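Local coordinates for protein probable manganase-dependent inorganic pyrophosphatase (Clostridium perfringens, PDB 3L2B) that probably hydrolyses inorganic pyrophosphate with the help of manganese, and is regulated through CBS domains that bind diadenosine tetraphosphate as activator and AMP as inhibitor, at residues V141-P152 with I165-S174. Sequence-based numbering, arbitrary orientation.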
loop_
_atom_site.group_PDB
_atom_site.type_symbol
_atom_site.label_atom_id
_atom_site.label_comp_id
_atom_site.label_asym_id
_atom_site.label_seq_id
_atom_site.Cartn_x
_atom_site.Cartn_y
_atom_site.Cartn_z
ATOM N N VAL A 141 -24.176 -11.241 4.605
ATOM C CA VAL A 141 -22.892 -10.551 4.653
ATOM C C VAL A 141 -22.853 -9.741 5.962
ATOM O O VAL A 141 -23.881 -9.275 6.456
ATOM C CB VAL A 141 -22.671 -9.643 3.448
ATOM C CG1 VAL A 141 -22.496 -10.481 2.143
ATOM C CG2 VAL A 141 -23.797 -8.649 3.322
ATOM N N SER A 142 -21.675 -9.639 6.544
ATOM C CA SER A 142 -21.528 -8.886 7.767
ATOM C C SER A 142 -21.480 -7.396 7.433
ATOM O O SER A 142 -21.831 -6.557 8.250
ATOM C CB SER A 142 -20.268 -9.303 8.525
ATOM O OG SER A 142 -19.103 -8.983 7.786
ATOM N N LEU A 143 -21.069 -7.075 6.215
ATOM C CA LEU A 143 -20.962 -5.664 5.795
ATOM C C LEU A 143 -21.176 -5.497 4.321
ATOM O O LEU A 143 -20.460 -6.085 3.500
ATOM C CB LEU A 143 -19.628 -5.051 6.195
ATOM C CG LEU A 143 -19.367 -3.589 5.813
ATOM C CD1 LEU A 143 -20.462 -2.674 6.382
ATOM C CD2 LEU A 143 -17.976 -3.143 6.277
ATOM N N LEU A 144 -22.169 -4.670 4.011
ATOM C CA LEU A 144 -22.455 -4.237 2.652
ATOM C C LEU A 144 -21.919 -2.830 2.420
ATOM O O LEU A 144 -22.323 -1.888 3.078
ATOM C CB LEU A 144 -23.950 -4.300 2.384
ATOM C CG LEU A 144 -24.431 -3.941 0.970
ATOM C CD1 LEU A 144 -23.724 -4.767 -0.072
ATOM C CD2 LEU A 144 -25.943 -4.134 0.885
ATOM N N ILE A 145 -20.957 -2.726 1.498
ATOM C CA ILE A 145 -20.417 -1.444 1.067
ATOM C C ILE A 145 -20.941 -1.120 -0.334
ATOM O O ILE A 145 -20.580 -1.765 -1.308
ATOM C CB ILE A 145 -18.880 -1.437 1.078
ATOM C CG1 ILE A 145 -18.338 -2.045 2.368
ATOM C CG2 ILE A 145 -18.336 -0.037 0.971
ATOM C CD1 ILE A 145 -16.817 -1.923 2.530
ATOM N N VAL A 146 -21.800 -0.110 -0.415
ATOM C CA VAL A 146 -22.339 0.347 -1.696
ATOM C C VAL A 146 -21.456 1.453 -2.241
ATOM O O VAL A 146 -21.136 2.418 -1.528
ATOM C CB VAL A 146 -23.801 0.804 -1.600
ATOM C CG1 VAL A 146 -24.327 1.248 -2.989
ATOM C CG2 VAL A 146 -24.685 -0.320 -1.011
ATOM N N THR A 147 -21.031 1.275 -3.497
ATOM C CA THR A 147 -20.111 2.204 -4.173
ATOM C C THR A 147 -20.878 3.312 -4.882
ATOM O O THR A 147 -22.102 3.301 -4.948
ATOM C CB THR A 147 -19.220 1.494 -5.272
ATOM O OG1 THR A 147 -20.043 0.954 -6.306
ATOM C CG2 THR A 147 -18.411 0.365 -4.714
ATOM N N GLY A 148 -20.126 4.252 -5.422
ATOM C CA GLY A 148 -20.660 5.271 -6.321
ATOM C C GLY A 148 -21.396 6.417 -5.663
ATOM O O GLY A 148 -21.881 7.318 -6.352
ATOM N N GLY A 149 -21.478 6.390 -4.331
ATOM C CA GLY A 149 -22.211 7.413 -3.572
ATOM C C GLY A 149 -23.711 7.165 -3.655
ATOM O O GLY A 149 -24.515 7.989 -3.242
ATOM N N HIS A 150 -24.058 5.994 -4.169
ATOM C CA HIS A 150 -25.451 5.592 -4.405
ATOM C C HIS A 150 -26.155 5.008 -3.185
ATOM O O HIS A 150 -26.440 3.812 -3.131
ATOM C CB HIS A 150 -25.503 4.581 -5.562
ATOM C CG HIS A 150 -25.032 5.151 -6.865
ATOM N ND1 HIS A 150 -24.070 4.542 -7.645
ATOM C CD2 HIS A 150 -25.373 6.297 -7.508
ATOM C CE1 HIS A 150 -23.850 5.280 -8.721
ATOM N NE2 HIS A 150 -24.627 6.352 -8.663
ATOM N N THR A 151 -26.435 5.867 -2.209
ATOM C CA THR A 151 -27.147 5.431 -1.002
ATOM C C THR A 151 -28.321 4.537 -1.442
ATOM O O THR A 151 -29.105 4.923 -2.294
ATOM C CB THR A 151 -27.666 6.616 -0.153
ATOM O OG1 THR A 151 -26.606 7.557 0.094
ATOM C CG2 THR A 151 -28.203 6.131 1.179
ATOM N N PRO A 152 -28.425 3.321 -0.892
ATOM C CA PRO A 152 -29.436 2.376 -1.381
ATOM C C PRO A 152 -30.863 2.763 -0.965
ATOM O O PRO A 152 -31.056 3.690 -0.181
ATOM C CB PRO A 152 -29.017 1.063 -0.721
ATOM C CG PRO A 152 -28.364 1.463 0.508
ATOM C CD PRO A 152 -27.667 2.768 0.239
ATOM N N ILE A 165 -27.860 -6.524 9.165
ATOM C CA ILE A 165 -26.706 -6.390 8.284
ATOM C C ILE A 165 -26.284 -4.946 8.264
ATOM O O ILE A 165 -27.096 -4.061 7.957
ATOM C CB ILE A 165 -27.018 -6.824 6.840
ATOM C CG1 ILE A 165 -27.689 -8.198 6.832
ATOM C CG2 ILE A 165 -25.699 -6.784 5.990
ATOM C CD1 ILE A 165 -26.866 -9.301 7.490
ATOM N N THR A 166 -25.034 -4.708 8.627
ATOM C CA THR A 166 -24.465 -3.362 8.526
ATOM C C THR A 166 -24.296 -2.964 7.063
ATOM O O THR A 166 -23.802 -3.743 6.233
ATOM C CB THR A 166 -23.123 -3.270 9.206
ATOM O OG1 THR A 166 -23.263 -3.693 10.560
ATOM C CG2 THR A 166 -22.573 -1.820 9.161
ATOM N N VAL A 167 -24.755 -1.759 6.755
ATOM C CA VAL A 167 -24.710 -1.235 5.406
ATOM C C VAL A 167 -24.132 0.167 5.403
ATOM O O VAL A 167 -24.524 0.998 6.194
ATOM C CB VAL A 167 -26.095 -1.141 4.815
ATOM C CG1 VAL A 167 -26.004 -0.715 3.363
ATOM C CG2 VAL A 167 -26.825 -2.456 4.978
ATOM N N ILE A 168 -23.198 0.417 4.499
ATOM C CA ILE A 168 -22.645 1.732 4.333
ATOM C C ILE A 168 -22.498 2.084 2.865
ATOM O O ILE A 168 -22.608 1.235 1.982
ATOM C CB ILE A 168 -21.288 1.859 5.027
ATOM C CG1 ILE A 168 -20.218 1.034 4.281
ATOM C CG2 ILE A 168 -21.404 1.424 6.495
ATOM C CD1 ILE A 168 -18.819 1.100 4.920
ATOM N N THR A 169 -22.253 3.364 2.633
ATOM C CA THR A 169 -22.135 3.901 1.289
ATOM C C THR A 169 -20.927 4.802 1.166
ATOM O O THR A 169 -20.740 5.729 1.950
ATOM C CB THR A 169 -23.378 4.728 0.905
ATOM O OG1 THR A 169 -24.513 3.858 0.817
ATOM C CG2 THR A 169 -23.161 5.409 -0.461
ATOM N N THR A 170 -20.109 4.522 0.162
ATOM C CA THR A 170 -18.943 5.353 -0.112
ATOM C C THR A 170 -19.082 6.062 -1.451
ATOM O O THR A 170 -19.760 5.571 -2.334
ATOM C CB THR A 170 -17.654 4.507 -0.160
ATOM O OG1 THR A 170 -16.559 5.347 -0.567
ATOM C CG2 THR A 170 -17.792 3.363 -1.156
ATOM N N PRO A 171 -18.394 7.196 -1.638
ATOM C CA PRO A 171 -18.488 7.806 -2.980
ATOM C C PRO A 171 -17.630 7.085 -4.033
ATOM O O PRO A 171 -17.798 7.251 -5.231
ATOM C CB PRO A 171 -17.988 9.235 -2.748
ATOM C CG PRO A 171 -17.247 9.206 -1.481
ATOM C CD PRO A 171 -17.830 8.127 -0.644
ATOM N N HIS A 172 -16.758 6.216 -3.565
ATOM C CA HIS A 172 -15.707 5.661 -4.409
ATOM C C HIS A 172 -16.236 4.535 -5.234
ATOM O O HIS A 172 -17.137 3.821 -4.811
ATOM C CB HIS A 172 -14.574 5.164 -3.523
ATOM C CG HIS A 172 -13.905 6.250 -2.763
ATOM N ND1 HIS A 172 -13.438 7.388 -3.375
ATOM C CD2 HIS A 172 -13.612 6.376 -1.450
ATOM C CE1 HIS A 172 -12.862 8.162 -2.473
ATOM N NE2 HIS A 172 -12.960 7.576 -1.295
ATOM N N ASP A 173 -15.665 4.351 -6.420
ATOM C CA ASP A 173 -15.969 3.159 -7.204
ATOM C C ASP A 173 -15.269 1.933 -6.612
ATOM O O ASP A 173 -14.498 2.049 -5.655
ATOM C CB ASP A 173 -15.660 3.327 -8.701
ATOM C CG ASP A 173 -14.174 3.378 -9.025
ATOM O OD1 ASP A 173 -13.319 3.529 -8.120
ATOM O OD2 ASP A 173 -13.872 3.285 -10.244
ATOM N N SER A 174 -15.549 0.761 -7.178
ATOM C CA SER A 174 -15.136 -0.491 -6.536
ATOM C C SER A 174 -13.641 -0.718 -6.582
ATOM O O SER A 174 -13.065 -1.245 -5.610
ATOM C CB SER A 174 -15.937 -1.718 -7.014
ATOM O OG SER A 174 -16.003 -1.816 -8.408
HETATM O O HOH W 1 -23.664 -6.617 10.081
#
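V141 CG2 meets I165 CG2 (3.8 Å), the two side chains nearly perpendicular, beside two parallel strands of the DRTGG domain, 143-146 and 166-169, joined through helix 154-163 as a beta-alpha-beta unit. Next, a water bridges the backbones, donating to S142 O and accepting from T166 N, while the S142 hydroxyl turns to G121 O and D122 O. L143 lays CD1 against T166 CG2 (3.6 Å). L144 bonds through both backbone polar atoms: its N reaches T166 O, and its O receives I168 N almost head-on (2.8 Å). Beta-branched residues suit these extended strands: I145 and I168 run side by side on L143's face, I145 CG2 lying 4.0 Å from I168 CG1. V146 continues the ladder to I168 O and T170 N. T147 presses CB on H172 O (3.2 Å) while its hydroxyl bonds A126. The following type I' turn uses positive phi at G148 and G149, easy for glycine; G148 N donates to H172 O from above the carbonyl plane, G149 N less straight to T170 O. Beyond it, the P152 ring and T169 side chain pass pointing opposite ways. With OG1 anti to the carbonyl carbon (chi1 -66°), T169 bonds Q91 and places that oxygen 3.4 Å from P152 CD.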